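Local coordinates for protein poly-beta-1,6-N-acetyl-D-glucosamine N-deacetylase (Aggregatibacter actinomycetemcomitans, PDB 4U10) that probably removes N-acetyl groups from poly-beta-1,6-N-acetyl-D-glucosamine, the chain here being the zinc-binding polysaccharide deacetylase part of the longer protein, at residues H144-H149 and F188-K193; R183-F188 and I218-Q223; V12-A17 and Y81-P86; V6-S11 and V70-D75. One frame throughout, in Å; residues are numbered along the deposited sequence.

Contact 1 of 4, residues H144-H149 and F188-K193; sequences HTDNLH and FSRSSK. With ZN (zinc ion), chain C.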
loop_
_atom_site.group_PDB
_atom_site.type_symbol
_atom_site.label_atom_id
_atom_site.label_comp_id
_atom_site.label_asym_id
_atom_site.label_seq_id
_atom_site.Cartn_x
_atom_site.Cartn_y
_atom_site.Cartn_z
ATOM N N HIS A 144 5.943 2.252 -0.149
ATOM C CA HIS A 144 5.715 1.174 0.810
ATOM C C HIS A 144 7.092 0.765 1.347
ATOM O O HIS A 144 7.320 -0.405 1.691
ATOM C CB HIS A 144 5.078 0.002 0.083
ATOM C CG HIS A 144 4.316 -0.975 0.936
ATOM N ND1 HIS A 144 3.517 -0.618 2.005
ATOM C CD2 HIS A 144 4.080 -2.289 0.723
ATOM C CE1 HIS A 144 2.894 -1.681 2.458
ATOM N NE2 HIS A 144 3.203 -2.704 1.679
ATOM N N THR A 145 7.936 1.780 1.550
ATOM C CA THR A 145 9.345 1.736 1.986
ATOM C C THR A 145 10.195 1.265 0.833
ATOM O O THR A 145 9.658 0.846 -0.156
ATOM C CB THR A 145 9.625 0.881 3.270
ATOM O OG1 THR A 145 9.567 -0.494 2.914
ATOM C CG2 THR A 145 8.543 1.157 4.325
ATOM N N ASP A 146 11.512 1.523 0.927
ATOM C CA ASP A 146 12.444 1.008 -0.012
ATOM C C ASP A 146 12.735 -0.484 0.272
ATOM O O ASP A 146 12.490 -1.366 -0.544
ATOM C CB ASP A 146 13.753 1.846 -0.055
ATOM C CG ASP A 146 14.496 1.651 -1.387
ATOM O OD1 ASP A 146 13.818 1.596 -2.459
ATOM O OD2 ASP A 146 15.737 1.624 -1.353
ATOM N N ASN A 147 13.280 -0.737 1.422
ATOM C CA ASN A 147 13.624 -2.085 1.851
ATOM C C ASN A 147 13.338 -2.322 3.355
ATOM O O ASN A 147 14.144 -2.885 4.077
ATOM C CB ASN A 147 15.077 -2.363 1.516
ATOM C CG ASN A 147 15.468 -3.790 1.796
ATOM O OD1 ASN A 147 14.649 -4.642 1.756
ATOM N ND2 ASN A 147 16.684 -4.017 2.144
ATOM N N LEU A 148 12.165 -1.881 3.825
ATOM C CA LEU A 148 11.716 -2.126 5.206
ATOM C C LEU A 148 10.381 -2.903 5.295
ATOM O O LEU A 148 9.612 -2.791 6.285
ATOM C CB LEU A 148 11.696 -0.795 5.980
ATOM C CG LEU A 148 13.029 -0.070 6.214
ATOM C CD1 LEU A 148 12.797 1.326 6.760
ATOM C CD2 LEU A 148 14.034 -0.851 7.076
ATOM N N HIS A 149 10.144 -3.753 4.290
ATOM C CA HIS A 149 8.980 -4.603 4.259
ATOM C C HIS A 149 9.447 -5.976 4.670
ATOM O O HIS A 149 9.316 -6.941 3.908
ATOM C CB HIS A 149 8.441 -4.675 2.867
ATOM C CG HIS A 149 7.018 -5.096 2.795
ATOM N ND1 HIS A 149 6.587 -6.364 3.083
ATOM C CD2 HIS A 149 5.907 -4.388 2.490
ATOM C CE1 HIS A 149 5.282 -6.427 2.973
ATOM N NE2 HIS A 149 4.849 -5.252 2.558
ATOM N N PHE A 188 13.271 5.661 3.675
ATOM C CA PHE A 188 12.184 6.426 3.087
ATOM C C PHE A 188 12.613 7.407 2.039
ATOM O O PHE A 188 11.948 7.577 1.027
ATOM C CB PHE A 188 11.326 7.135 4.147
ATOM C CG PHE A 188 10.749 6.219 5.188
ATOM C CD1 PHE A 188 10.698 4.847 4.985
ATOM C CD2 PHE A 188 10.160 6.740 6.345
ATOM C CE1 PHE A 188 10.189 4.013 5.897
ATOM C CE2 PHE A 188 9.626 5.905 7.291
ATOM C CZ PHE A 188 9.609 4.512 7.063
ATOM N N SER A 189 13.691 8.118 2.295
ATOM C CA SER A 189 14.243 9.030 1.339
ATOM C C SER A 189 14.760 8.321 0.053
ATOM O O SER A 189 14.508 8.792 -1.042
ATOM C CB SER A 189 15.350 9.833 1.999
ATOM O OG SER A 189 16.207 10.316 1.014
ATOM N N ARG A 190 15.410 7.164 0.164
ATOM C CA ARG A 190 15.737 6.392 -1.050
ATOM C C ARG A 190 14.507 5.912 -1.834
ATOM O O ARG A 190 14.530 5.831 -3.046
ATOM C CB ARG A 190 16.564 5.142 -0.724
ATOM C CG ARG A 190 17.947 5.394 -0.140
ATOM C CD ARG A 190 18.507 4.048 0.367
ATOM N NE ARG A 190 19.486 4.311 1.380
ATOM C CZ ARG A 190 19.698 3.636 2.505
ATOM N NH1 ARG A 190 18.997 2.548 2.813
ATOM N NH2 ARG A 190 20.683 4.074 3.340
ATOM N N SER A 191 13.456 5.505 -1.137
ATOM C CA SER A 191 12.220 5.122 -1.767
ATOM C C SER A 191 11.599 6.267 -2.593
ATOM O O SER A 191 11.183 6.060 -3.754
ATOM C CB SER A 191 11.246 4.547 -0.744
ATOM O OG SER A 191 9.980 4.225 -1.281
ATOM N N SER A 192 11.483 7.431 -1.982
ATOM C CA SER A 192 11.006 8.644 -2.684
ATOM C C SER A 192 11.820 8.885 -3.964
ATOM O O SER A 192 11.269 9.124 -5.005
ATOM C CB SER A 192 11.204 9.852 -1.781
ATOM O OG SER A 192 10.671 11.013 -2.390
ATOM N N LYS A 193 13.146 8.877 -3.863
ATOM C CA LYS A 193 13.996 9.093 -5.049
ATOM C C LYS A 193 13.875 7.970 -6.052
ATOM O O LYS A 193 13.795 8.240 -7.226
ATOM C CB LYS A 193 15.466 9.253 -4.701
ATOM C CG LYS A 193 15.801 10.422 -3.772
ATOM C CD LYS A 193 17.105 10.106 -2.998
ATOM C CE LYS A 193 17.641 11.215 -2.103
ATOM N NZ LYS A 193 17.224 12.575 -2.529
HETATM ZN ZN ZN C . 2.906 -4.735 2.107
HETATM O O HOH W 1 8.183 2.096 -2.079
HETATM O O HOH W 2 16.954 0.989 1.267
HETATM O O HOH W 3 1.573 -4.577 3.419
#

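Contact 2 of 4, residues R183-F188 and I218-Q223; sequences RLVQDF and IDAAKQ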
loop_
_atom_site.group_PDB
_atom_site.type_symbol
_atom_site.label_atom_id
_atom_site.label_comp_id
_atom_site.label_asym_id
_atom_site.label_seq_id
_atom_site.Cartn_x
_atom_site.Cartn_y
_atom_site.Cartn_z
ATOM N N ARG A 183 17.901 5.008 10.157
ATOM C CA ARG A 183 17.555 3.856 9.332
ATOM C C ARG A 183 16.224 4.121 8.607
ATOM O O ARG A 183 16.160 3.914 7.427
ATOM C CB ARG A 183 17.479 2.539 10.145
ATOM C CG ARG A 183 17.056 1.325 9.322
ATOM C CD ARG A 183 17.484 -0.012 9.940
ATOM N NE ARG A 183 16.943 -0.173 11.297
ATOM C CZ ARG A 183 15.700 -0.581 11.605
ATOM N NH1 ARG A 183 14.820 -0.954 10.659
ATOM N NH2 ARG A 183 15.326 -0.616 12.869
ATOM N N LEU A 184 15.210 4.648 9.305
ATOM C CA LEU A 184 13.958 5.014 8.650
ATOM C C LEU A 184 14.050 6.219 7.703
ATOM O O LEU A 184 13.545 6.198 6.548
ATOM C CB LEU A 184 12.893 5.296 9.694
ATOM C CG LEU A 184 12.696 4.343 10.842
ATOM C CD1 LEU A 184 11.435 4.745 11.594
ATOM C CD2 LEU A 184 12.643 2.896 10.449
ATOM N N VAL A 185 14.694 7.303 8.149
ATOM C CA VAL A 185 14.825 8.463 7.316
ATOM C C VAL A 185 15.511 8.101 5.996
ATOM O O VAL A 185 15.058 8.489 4.943
ATOM C CB VAL A 185 15.625 9.576 8.006
ATOM C CG1 VAL A 185 15.846 10.732 7.029
ATOM C CG2 VAL A 185 14.860 10.064 9.246
ATOM N N GLN A 186 16.599 7.360 6.023
ATOM C CA GLN A 186 17.327 7.125 4.755
ATOM C C GLN A 186 16.596 6.155 3.853
ATOM O O GLN A 186 16.629 6.330 2.637
ATOM C CB GLN A 186 18.771 6.679 4.991
ATOM C CG GLN A 186 19.563 7.657 5.898
ATOM C CD GLN A 186 19.406 9.142 5.501
ATOM O OE1 GLN A 186 19.559 10.051 6.327
ATOM N NE2 GLN A 186 19.040 9.377 4.291
ATOM N N ASP A 187 15.973 5.121 4.453
ATOM C CA ASP A 187 15.211 4.165 3.640
ATOM C C ASP A 187 14.058 4.884 2.933
ATOM O O ASP A 187 13.894 4.717 1.745
ATOM C CB ASP A 187 14.655 3.024 4.478
ATOM C CG ASP A 187 13.928 2.000 3.630
ATOM O OD1 ASP A 187 12.724 2.243 3.434
ATOM O OD2 ASP A 187 14.584 1.047 3.137
ATOM N N PHE A 188 13.271 5.661 3.675
ATOM C CA PHE A 188 12.184 6.426 3.087
ATOM C C PHE A 188 12.613 7.407 2.039
ATOM O O PHE A 188 11.948 7.577 1.027
ATOM C CB PHE A 188 11.326 7.135 4.147
ATOM C CG PHE A 188 10.749 6.219 5.188
ATOM C CD1 PHE A 188 10.698 4.847 4.985
ATOM C CD2 PHE A 188 10.160 6.740 6.345
ATOM C CE1 PHE A 188 10.189 4.013 5.897
ATOM C CE2 PHE A 188 9.626 5.905 7.291
ATOM C CZ PHE A 188 9.609 4.512 7.063
ATOM N N ILE A 218 6.557 8.145 11.355
ATOM C CA ILE A 218 5.739 9.222 10.781
ATOM C C ILE A 218 6.615 10.398 10.448
ATOM O O ILE A 218 6.493 10.998 9.381
ATOM C CB ILE A 218 4.620 9.705 11.769
ATOM C CG1 ILE A 218 3.413 8.784 11.677
ATOM C CG2 ILE A 218 4.157 11.083 11.379
ATOM C CD1 ILE A 218 2.410 8.967 12.798
ATOM N N ASP A 219 7.493 10.755 11.361
ATOM C CA ASP A 219 8.326 11.930 11.165
ATOM C C ASP A 219 9.405 11.674 10.081
ATOM O O ASP A 219 9.757 12.573 9.332
ATOM C CB ASP A 219 8.983 12.364 12.457
ATOM C CG ASP A 219 9.816 13.669 12.281
ATOM O OD1 ASP A 219 9.190 14.715 12.026
ATOM O OD2 ASP A 219 11.081 13.603 12.318
ATOM N N ALA A 220 9.880 10.440 10.003
ATOM C CA ALA A 220 10.829 10.018 8.949
ATOM C C ALA A 220 10.205 10.148 7.576
ATOM O O ALA A 220 10.867 10.615 6.667
ATOM C CB ALA A 220 11.315 8.561 9.153
ATOM N N ALA A 221 8.939 9.723 7.433
ATOM C CA ALA A 221 8.205 9.800 6.191
ATOM C C ALA A 221 7.937 11.260 5.828
ATOM O O ALA A 221 8.113 11.668 4.655
ATOM C CB ALA A 221 6.895 9.047 6.286
ATOM N N LYS A 222 7.458 12.023 6.803
ATOM C CA LYS A 222 7.190 13.449 6.629
ATOM C C LYS A 222 8.410 14.166 6.076
ATOM O O LYS A 222 8.277 14.999 5.184
ATOM C CB LYS A 222 6.733 14.074 7.958
ATOM C CG LYS A 222 6.868 15.605 8.086
ATOM C CD LYS A 222 6.216 16.002 9.403
ATOM C CE LYS A 222 6.507 17.427 9.863
ATOM N NZ LYS A 222 5.645 17.779 11.055
ATOM N N GLN A 223 9.600 13.861 6.575
ATOM C CA GLN A 223 10.774 14.518 6.036
ATOM C C GLN A 223 11.006 14.297 4.546
ATOM O O GLN A 223 11.749 15.068 3.950
ATOM C CB GLN A 223 12.037 14.130 6.746
ATOM C CG GLN A 223 12.155 14.708 8.105
ATOM C CD GLN A 223 13.479 14.389 8.741
ATOM O OE1 GLN A 223 13.534 13.876 9.859
ATOM N NE2 GLN A 223 14.558 14.702 8.039
HETATM O O HOH W 4 12.989 10.570 4.960
#

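Contact 3 of 4, residues V12-A17 and Y81-P86; sequences VVDDTA and YNVIYP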
loop_
_atom_site.group_PDB
_atom_site.type_symbol
_atom_site.label_atom_id
_atom_site.label_comp_id
_atom_site.label_asym_id
_atom_site.label_seq_id
_atom_site.Cartn_x
_atom_site.Cartn_y
_atom_site.Cartn_z
ATOM N N VAL A 12 -4.367 -10.116 -6.148
ATOM C CA VAL A 12 -5.639 -10.522 -6.763
ATOM C C VAL A 12 -5.299 -11.443 -7.955
ATOM O O VAL A 12 -4.523 -11.100 -8.823
ATOM C CB VAL A 12 -6.533 -9.357 -7.218
ATOM C CG1 VAL A 12 -7.870 -9.884 -7.765
ATOM C CG2 VAL A 12 -6.853 -8.409 -6.073
ATOM N N VAL A 13 -5.840 -12.658 -7.936
ATOM C CA VAL A 13 -5.519 -13.676 -8.905
ATOM C C VAL A 13 -6.842 -14.144 -9.557
ATOM O O VAL A 13 -7.932 -14.054 -8.938
ATOM C CB VAL A 13 -4.759 -14.866 -8.261
ATOM C CG1 VAL A 13 -3.412 -14.425 -7.789
ATOM C CG2 VAL A 13 -5.520 -15.489 -7.117
ATOM N N ASP A 14 -6.763 -14.660 -10.784
ATOM C CA ASP A 14 -7.940 -15.214 -11.446
ATOM C C ASP A 14 -8.444 -16.475 -10.737
ATOM O O ASP A 14 -9.644 -16.688 -10.611
ATOM C CB ASP A 14 -7.660 -15.495 -12.913
ATOM C CG ASP A 14 -7.704 -14.219 -13.751
ATOM O OD1 ASP A 14 -8.426 -13.238 -13.387
ATOM O OD2 ASP A 14 -6.995 -14.188 -14.761
ATOM N N ASP A 15 -7.526 -17.286 -10.262
ATOM C CA ASP A 15 -7.843 -18.502 -9.423
ATOM C C ASP A 15 -9.003 -18.296 -8.424
ATOM O O ASP A 15 -8.955 -17.399 -7.537
ATOM C CB ASP A 15 -6.529 -18.865 -8.715
ATOM C CG ASP A 15 -6.601 -20.138 -7.907
ATOM O OD1 ASP A 15 -7.471 -20.971 -8.160
ATOM O OD2 ASP A 15 -5.763 -20.303 -6.975
ATOM N N THR A 16 -10.056 -19.089 -8.567
ATOM C CA THR A 16 -11.187 -19.108 -7.613
ATOM C C THR A 16 -11.034 -20.174 -6.517
ATOM O O THR A 16 -11.879 -20.341 -5.641
ATOM C CB THR A 16 -12.481 -19.303 -8.401
ATOM O OG1 THR A 16 -12.361 -20.437 -9.301
ATOM C CG2 THR A 16 -12.742 -17.946 -9.228
ATOM N N ALA A 17 -9.943 -20.934 -6.569
ATOM C CA ALA A 17 -9.639 -21.952 -5.522
ATOM C C ALA A 17 -9.671 -21.364 -4.109
ATOM O O ALA A 17 -9.234 -20.200 -3.896
ATOM C CB ALA A 17 -8.241 -22.521 -5.751
ATOM N N TYR A 81 -0.553 -5.284 -12.371
ATOM C CA TYR A 81 -0.631 -4.997 -13.787
ATOM C C TYR A 81 -1.443 -6.001 -14.575
ATOM O O TYR A 81 -2.147 -5.600 -15.516
ATOM C CB TYR A 81 0.770 -4.950 -14.359
ATOM C CG TYR A 81 0.874 -4.552 -15.825
ATOM C CD1 TYR A 81 0.863 -3.214 -16.208
ATOM C CD2 TYR A 81 1.083 -5.507 -16.808
ATOM C CE1 TYR A 81 0.984 -2.850 -17.542
ATOM C CE2 TYR A 81 1.221 -5.141 -18.146
ATOM C CZ TYR A 81 1.158 -3.824 -18.505
ATOM O OH TYR A 81 1.326 -3.449 -19.820
ATOM N N ASN A 82 -1.308 -7.293 -14.234
ATOM C CA ASN A 82 -1.879 -8.398 -15.012
ATOM C C ASN A 82 -3.354 -8.730 -14.763
ATOM O O ASN A 82 -3.990 -9.328 -15.625
ATOM C CB ASN A 82 -1.121 -9.719 -14.776
ATOM C CG ASN A 82 0.298 -9.658 -15.255
ATOM O OD1 ASN A 82 0.610 -8.935 -16.204
ATOM N ND2 ASN A 82 1.203 -10.357 -14.551
ATOM N N VAL A 83 -3.861 -8.422 -13.577
ATOM C CA VAL A 83 -5.167 -8.846 -13.176
ATOM C C VAL A 83 -5.946 -7.610 -12.778
ATOM O O VAL A 83 -6.991 -7.356 -13.342
ATOM C CB VAL A 83 -5.107 -9.837 -12.004
ATOM C CG1 VAL A 83 -6.515 -10.154 -11.471
ATOM C CG2 VAL A 83 -4.368 -11.114 -12.410
ATOM N N ILE A 84 -5.394 -6.782 -11.909
ATOM C CA ILE A 84 -6.160 -5.683 -11.341
ATOM C C ILE A 84 -6.391 -4.551 -12.342
ATOM O O ILE A 84 -7.503 -4.057 -12.494
ATOM C CB ILE A 84 -5.468 -5.177 -10.072
ATOM C CG1 ILE A 84 -5.529 -6.266 -9.003
ATOM C CG2 ILE A 84 -6.159 -3.931 -9.542
ATOM C CD1 ILE A 84 -4.392 -6.219 -8.031
ATOM N N TYR A 85 -5.337 -4.123 -13.004
ATOM C CA TYR A 85 -5.351 -2.911 -13.783
ATOM C C TYR A 85 -6.385 -2.963 -14.903
ATOM O O TYR A 85 -7.189 -2.056 -15.015
ATOM C CB TYR A 85 -3.898 -2.603 -14.230
ATOM C CG TYR A 85 -3.720 -1.453 -15.170
ATOM C CD1 TYR A 85 -4.164 -0.204 -14.837
ATOM C CD2 TYR A 85 -3.053 -1.620 -16.410
ATOM C CE1 TYR A 85 -3.999 0.868 -15.725
ATOM C CE2 TYR A 85 -2.875 -0.563 -17.288
ATOM C CZ TYR A 85 -3.339 0.664 -16.940
ATOM O OH TYR A 85 -3.177 1.700 -17.791
ATOM N N PRO A 86 -6.455 -4.068 -15.667
ATOM C CA PRO A 86 -7.500 -4.163 -16.688
ATOM C C PRO A 86 -8.937 -3.942 -16.110
ATOM O O PRO A 86 -9.758 -3.285 -16.751
ATOM C CB PRO A 86 -7.347 -5.577 -17.251
ATOM C CG PRO A 86 -5.999 -6.064 -16.818
ATOM C CD PRO A 86 -5.597 -5.254 -15.610
HETATM O O HOH W 5 -6.678 -11.550 -15.770
#

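Contact 4 of 4, residues V6-S11 and V70-D75; sequences VLAYHS and VLSFDD. With ZN (zinc ion), chain D; ZN (zinc ion), chain C.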
loop_
_atom_site.group_PDB
_atom_site.type_symbol
_atom_site.label_atom_id
_atom_site.label_comp_id
_atom_site.label_asym_id
_atom_site.label_seq_id
_atom_site.Cartn_x
_atom_site.Cartn_y
_atom_site.Cartn_z
ATOM N N VAL A 6 -11.375 3.983 2.876
ATOM C CA VAL A 6 -10.289 3.431 2.094
ATOM C C VAL A 6 -10.281 1.918 2.183
ATOM O O VAL A 6 -10.329 1.389 3.277
ATOM C CB VAL A 6 -8.903 3.998 2.510
ATOM C CG1 VAL A 6 -7.840 3.467 1.544
ATOM C CG2 VAL A 6 -8.879 5.531 2.485
ATOM N N LEU A 7 -10.181 1.215 1.055
ATOM C CA LEU A 7 -10.025 -0.239 1.091
ATOM C C LEU A 7 -8.593 -0.669 0.791
ATOM O O LEU A 7 -7.966 -0.166 -0.145
ATOM C CB LEU A 7 -10.946 -0.929 0.131
ATOM C CG LEU A 7 -12.472 -0.582 0.113
ATOM C CD1 LEU A 7 -13.251 -1.509 -0.841
ATOM C CD2 LEU A 7 -13.028 -0.642 1.532
ATOM N N ALA A 8 -8.060 -1.602 1.575
ATOM C CA ALA A 8 -6.665 -2.069 1.352
ATOM C C ALA A 8 -6.611 -3.493 0.805
ATOM O O ALA A 8 -6.904 -4.460 1.532
ATOM C CB ALA A 8 -5.866 -1.983 2.667
ATOM N N TYR A 9 -6.136 -3.647 -0.420
ATOM C CA TYR A 9 -6.018 -4.916 -1.099
ATOM C C TYR A 9 -4.542 -5.264 -1.267
ATOM O O TYR A 9 -3.715 -4.400 -1.130
ATOM C CB TYR A 9 -6.597 -4.860 -2.521
ATOM C CG TYR A 9 -8.127 -4.766 -2.578
ATOM C CD1 TYR A 9 -8.924 -5.907 -2.605
ATOM C CD2 TYR A 9 -8.753 -3.524 -2.665
ATOM C CE1 TYR A 9 -10.324 -5.783 -2.634
ATOM C CE2 TYR A 9 -10.149 -3.400 -2.744
ATOM C CZ TYR A 9 -10.919 -4.485 -2.715
ATOM O OH TYR A 9 -12.313 -4.315 -2.753
ATOM N N HIS A 10 -4.232 -6.532 -1.530
ATOM C CA HIS A 10 -2.860 -6.962 -1.842
ATOM C C HIS A 10 -2.899 -7.645 -3.198
ATOM O O HIS A 10 -3.213 -6.976 -4.228
ATOM C CB HIS A 10 -2.323 -7.826 -0.688
ATOM C CG HIS A 10 -2.134 -7.030 0.555
ATOM N ND1 HIS A 10 -3.185 -6.685 1.375
ATOM C CD2 HIS A 10 -1.051 -6.402 1.046
ATOM C CE1 HIS A 10 -2.757 -5.911 2.348
ATOM N NE2 HIS A 10 -1.458 -5.731 2.180
ATOM N N SER A 11 -2.618 -8.934 -3.245
ATOM C CA SER A 11 -2.679 -9.607 -4.527
ATOM C C SER A 11 -4.101 -10.055 -4.841
ATOM O O SER A 11 -4.898 -10.366 -3.922
ATOM C CB SER A 11 -1.726 -10.771 -4.594
ATOM O OG SER A 11 -1.497 -11.065 -5.902
ATOM N N VAL A 70 -11.653 5.374 -1.587
ATOM C CA VAL A 70 -10.368 5.227 -2.265
ATOM C C VAL A 70 -10.005 3.723 -2.248
ATOM O O VAL A 70 -10.136 3.024 -1.218
ATOM C CB VAL A 70 -9.241 6.032 -1.592
ATOM C CG1 VAL A 70 -7.866 5.849 -2.315
ATOM C CG2 VAL A 70 -9.555 7.509 -1.596
ATOM N N LEU A 71 -9.486 3.236 -3.363
ATOM C CA LEU A 71 -9.030 1.848 -3.465
ATOM C C LEU A 71 -7.513 1.839 -3.399
ATOM O O LEU A 71 -6.924 2.630 -4.057
ATOM C CB LEU A 71 -9.421 1.264 -4.829
ATOM C CG LEU A 71 -10.898 1.209 -5.180
ATOM C CD1 LEU A 71 -11.121 0.658 -6.593
ATOM C CD2 LEU A 71 -11.683 0.412 -4.170
ATOM N N SER A 72 -6.897 0.895 -2.658
ATOM C CA SER A 72 -5.450 0.830 -2.486
ATOM C C SER A 72 -4.909 -0.609 -2.586
ATOM O O SER A 72 -5.575 -1.549 -2.123
ATOM C CB SER A 72 -5.018 1.494 -1.179
ATOM O OG SER A 72 -5.529 0.856 -0.011
ATOM N N PHE A 73 -3.748 -0.763 -3.257
ATOM C CA PHE A 73 -3.180 -2.069 -3.518
ATOM C C PHE A 73 -1.732 -2.027 -3.106
ATOM O O PHE A 73 -0.993 -1.092 -3.465
ATOM C CB PHE A 73 -3.296 -2.480 -4.977
ATOM C CG PHE A 73 -4.710 -2.562 -5.456
ATOM C CD1 PHE A 73 -5.384 -1.417 -5.908
ATOM C CD2 PHE A 73 -5.379 -3.783 -5.495
ATOM C CE1 PHE A 73 -6.720 -1.511 -6.303
ATOM C CE2 PHE A 73 -6.682 -3.863 -5.901
ATOM C CZ PHE A 73 -7.364 -2.723 -6.287
ATOM N N ASP A 74 -1.382 -2.944 -2.210
ATOM C CA ASP A 74 -0.044 -2.979 -1.605
ATOM C C ASP A 74 0.861 -4.086 -2.164
ATOM O O ASP A 74 0.405 -5.215 -2.370
ATOM C CB ASP A 74 -0.082 -3.247 -0.104
ATOM C CG ASP A 74 -0.741 -2.156 0.729
ATOM O OD1 ASP A 74 -1.119 -1.081 0.221
ATOM O OD2 ASP A 74 -0.801 -2.397 1.980
ATOM N N ASP A 75 2.144 -3.703 -2.351
ATOM C CA ASP A 75 3.358 -4.518 -2.318
ATOM C C ASP A 75 4.148 -4.548 -3.616
ATOM O O ASP A 75 5.342 -4.712 -3.564
ATOM C CB ASP A 75 3.140 -5.970 -1.872
ATOM C CG ASP A 75 2.864 -6.089 -0.437
ATOM O OD1 ASP A 75 2.644 -5.088 0.259
ATOM O OD2 ASP A 75 2.905 -7.238 0.025
HETATM ZN ZN ZN D . -0.345 -4.120 3.077
HETATM ZN ZN ZN C . 2.906 -4.735 2.107
HETATM O O HOH W 3 1.573 -4.577 3.419
#

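Contact 1 of 4, residues H144-H149 and F188-K193
The zinc-binding loop of the deacetylase site, residues 144-149, rests through T145, D146 and L148 on F188, R190 and S191 of a helix. H144 and H149 coordinate the same zinc ion through NE2, and D75 and a water complete the site, the Asp-His-His arrangement of polysaccharide deacetylases. On the side of the loop facing the helix, CE1 of F188 receives two aliphatic tips: CG2 of T145 at 3.7 Å, coming in obliquely, and CD1 of L148 at 3.8 Å. T145 sets OG1 between its own N and carbonyl carbon (chi1 75°). From there OG1 donates to H144 O at 2.6 Å, in the carbonyl plane, and accepts from L148 N at 3.1 Å, an ST motif. S191 CB lies 3.5 Å from D146 N, which is hydrogen-bonded to D187. D146 OD2 lies 3.7 Å from R190 CB and is linked by a water to R190 NH1, while OD1 is bonded to S101. Another water donates to T145 O at 2.7 Å and accepts from S191 OG at 2.9 Å and from H144 N; S191 OG also bonds S143. The loop follows strand 139-141 and lies on helix 177-199, while M206 of strand 205-207 touches both T145 and F188.

Contact 2 of 4, residues R183-F188 and I218-Q223
Helix 183-188 and helix 218-222 run in roughly the same direction, their axes 8.4 Å apart at closest approach and crossing at -35°, with V185 set against A220. The close approach is consistent with the small side chain of A220 at the crossing. Its CB points into the other helix and is met by L184 through CB, by V185 through CG2 and by F188 through CD2, the last at 3.5 Å. For F188, CG stands anti to the carbonyl carbon (chi1 -56°), and the ring meets the second helix along its CD2-CE2 side. L184 O sits 3.1 Å above one face of this ring, toward the rim. A221 N lies 3.4 Å from F188 CD2, at the ring edge and near its plane, and A221 CB touches the same carbon more loosely. Toward the outer side, V185 CG2 comes within 4.1 Å of Q223 OE1. A separate water links the two backbones, donating to V185 O at 2.9 Å and to A220 O at 2.7 Å. F188 and A221 also rest on M206 of strand 205-207. Neighbouring helices packed at a moderate angle and joined through that strand are consistent with the outer helical layer of the deacetylase beta/alpha fold.

Contact 3 of 4, residues V12-A17 and Y81-P86
V12, near the end of strand 3-13, packs against V83 and I84 of helix 79-91, a strand-to-helix contact in the beta/alpha fold of the deacetylase. The tight part centres on V12. Its CB lies 3.7 Å from I84 CG1, and its CG2 meets I84 CD1 at 3.8 Å, the two side chains crossing at about a right angle. V83, which lies within a wider pi-type turn of the helix at 81-84, packs mainly on the backbone of V12: CB and both methyl groups gather round the carbonyl oxygen, with CG1, anti to the backbone N (chi1 173°), 3.4 Å from V12 O. The same V83 CG1 also touches V12 CG1 at 4.0 Å. A31 of helix 31-42 touches both V12 and V83, extending this apolar patch. Beyond it the contact thins out toward solvent. D14 OD1 passes V83 CG1 at 4.1 Å, and the two side chains slide by each other in opposite directions. Water takes over on this side, where a single molecule bridges the segments: it donates to D14 OD2 at 2.8 Å and only weakly to N82 O at 3.5 Å.

Contact 4 of 4, residues V6-S11 and V70-D75
From V6 to Y9 the first strand pairs in parallel with V70 to F73, residue beside residue. Backbone bonds run from L7 N to V70 O, S72 N to L7 O, Y9 N to S72 O and D74 N to Y9 O. S72 adds a side-chain bond: with OG between its own N and carbonyl carbon (chi1 63°), the hydroxyl turns back to L7 O at 2.6 Å, approaching from above the carbonyl plane. L7 O is therefore gripped by two donors of one residue, and S72 OG is also bonded to R247. On this face V6 CG2 lies 4.1 Å from V70 CB. The opposite face carries L7, L71, Y9 and F73. L7 CD1 meets L71 CD2 at 4.2 Å, and the Y9 and F73 rings are nearly parallel (17°) but strongly offset, so little of one lies over the other. Y9 CB touches F73 CD2 at 3.4 Å; Y9 OH reaches H37. At the C-terminal end of strand 70-75, and just beyond strand 6-9, side chains turn to metal. H10 holds CG anti to its carbonyl carbon, beside its N, and ring atom CD2 approaches D74 CB. H10 NE2 and D74 OD2 share one zinc ion, ring and carboxylate planes 86° apart, while R247 holds D74 OD1 in a salt bridge. D75 OD1 binds a second zinc at 1.9 Å, and one water coordinates both ions. The zinc on H10 and D74 is an additional site; the Asp-Asp pair ending a parallel strand, with D75 joining two histidines on zinc, is characteristic of polysaccharide deacetylases.

How the contacts relate
Strand 3-13 opens two contacts in turn, contact 4 through residues 6-11 and contact 3 through residues 12-17. The chain returns along strand 68-75 to close contact 4, then along helix 79-91 to close contact 3, so these two loops cross; I84 packs on F73 where they meet. Later, loop 144-149 opens contact 1 and residues 183-188 open contact 2. Helix 177-199 closes contact 1 at 188-193 before helix 215-222 closes contact 2, a second crossing, with F188 shared and D187 hydrogen-bonded to the loop. One zinc ion joins the pairs, bound by D75 of contact 4 and by H144 and H149 of contact 1. Contacts 2 and 3 lie on opposite sides of the chain's centre.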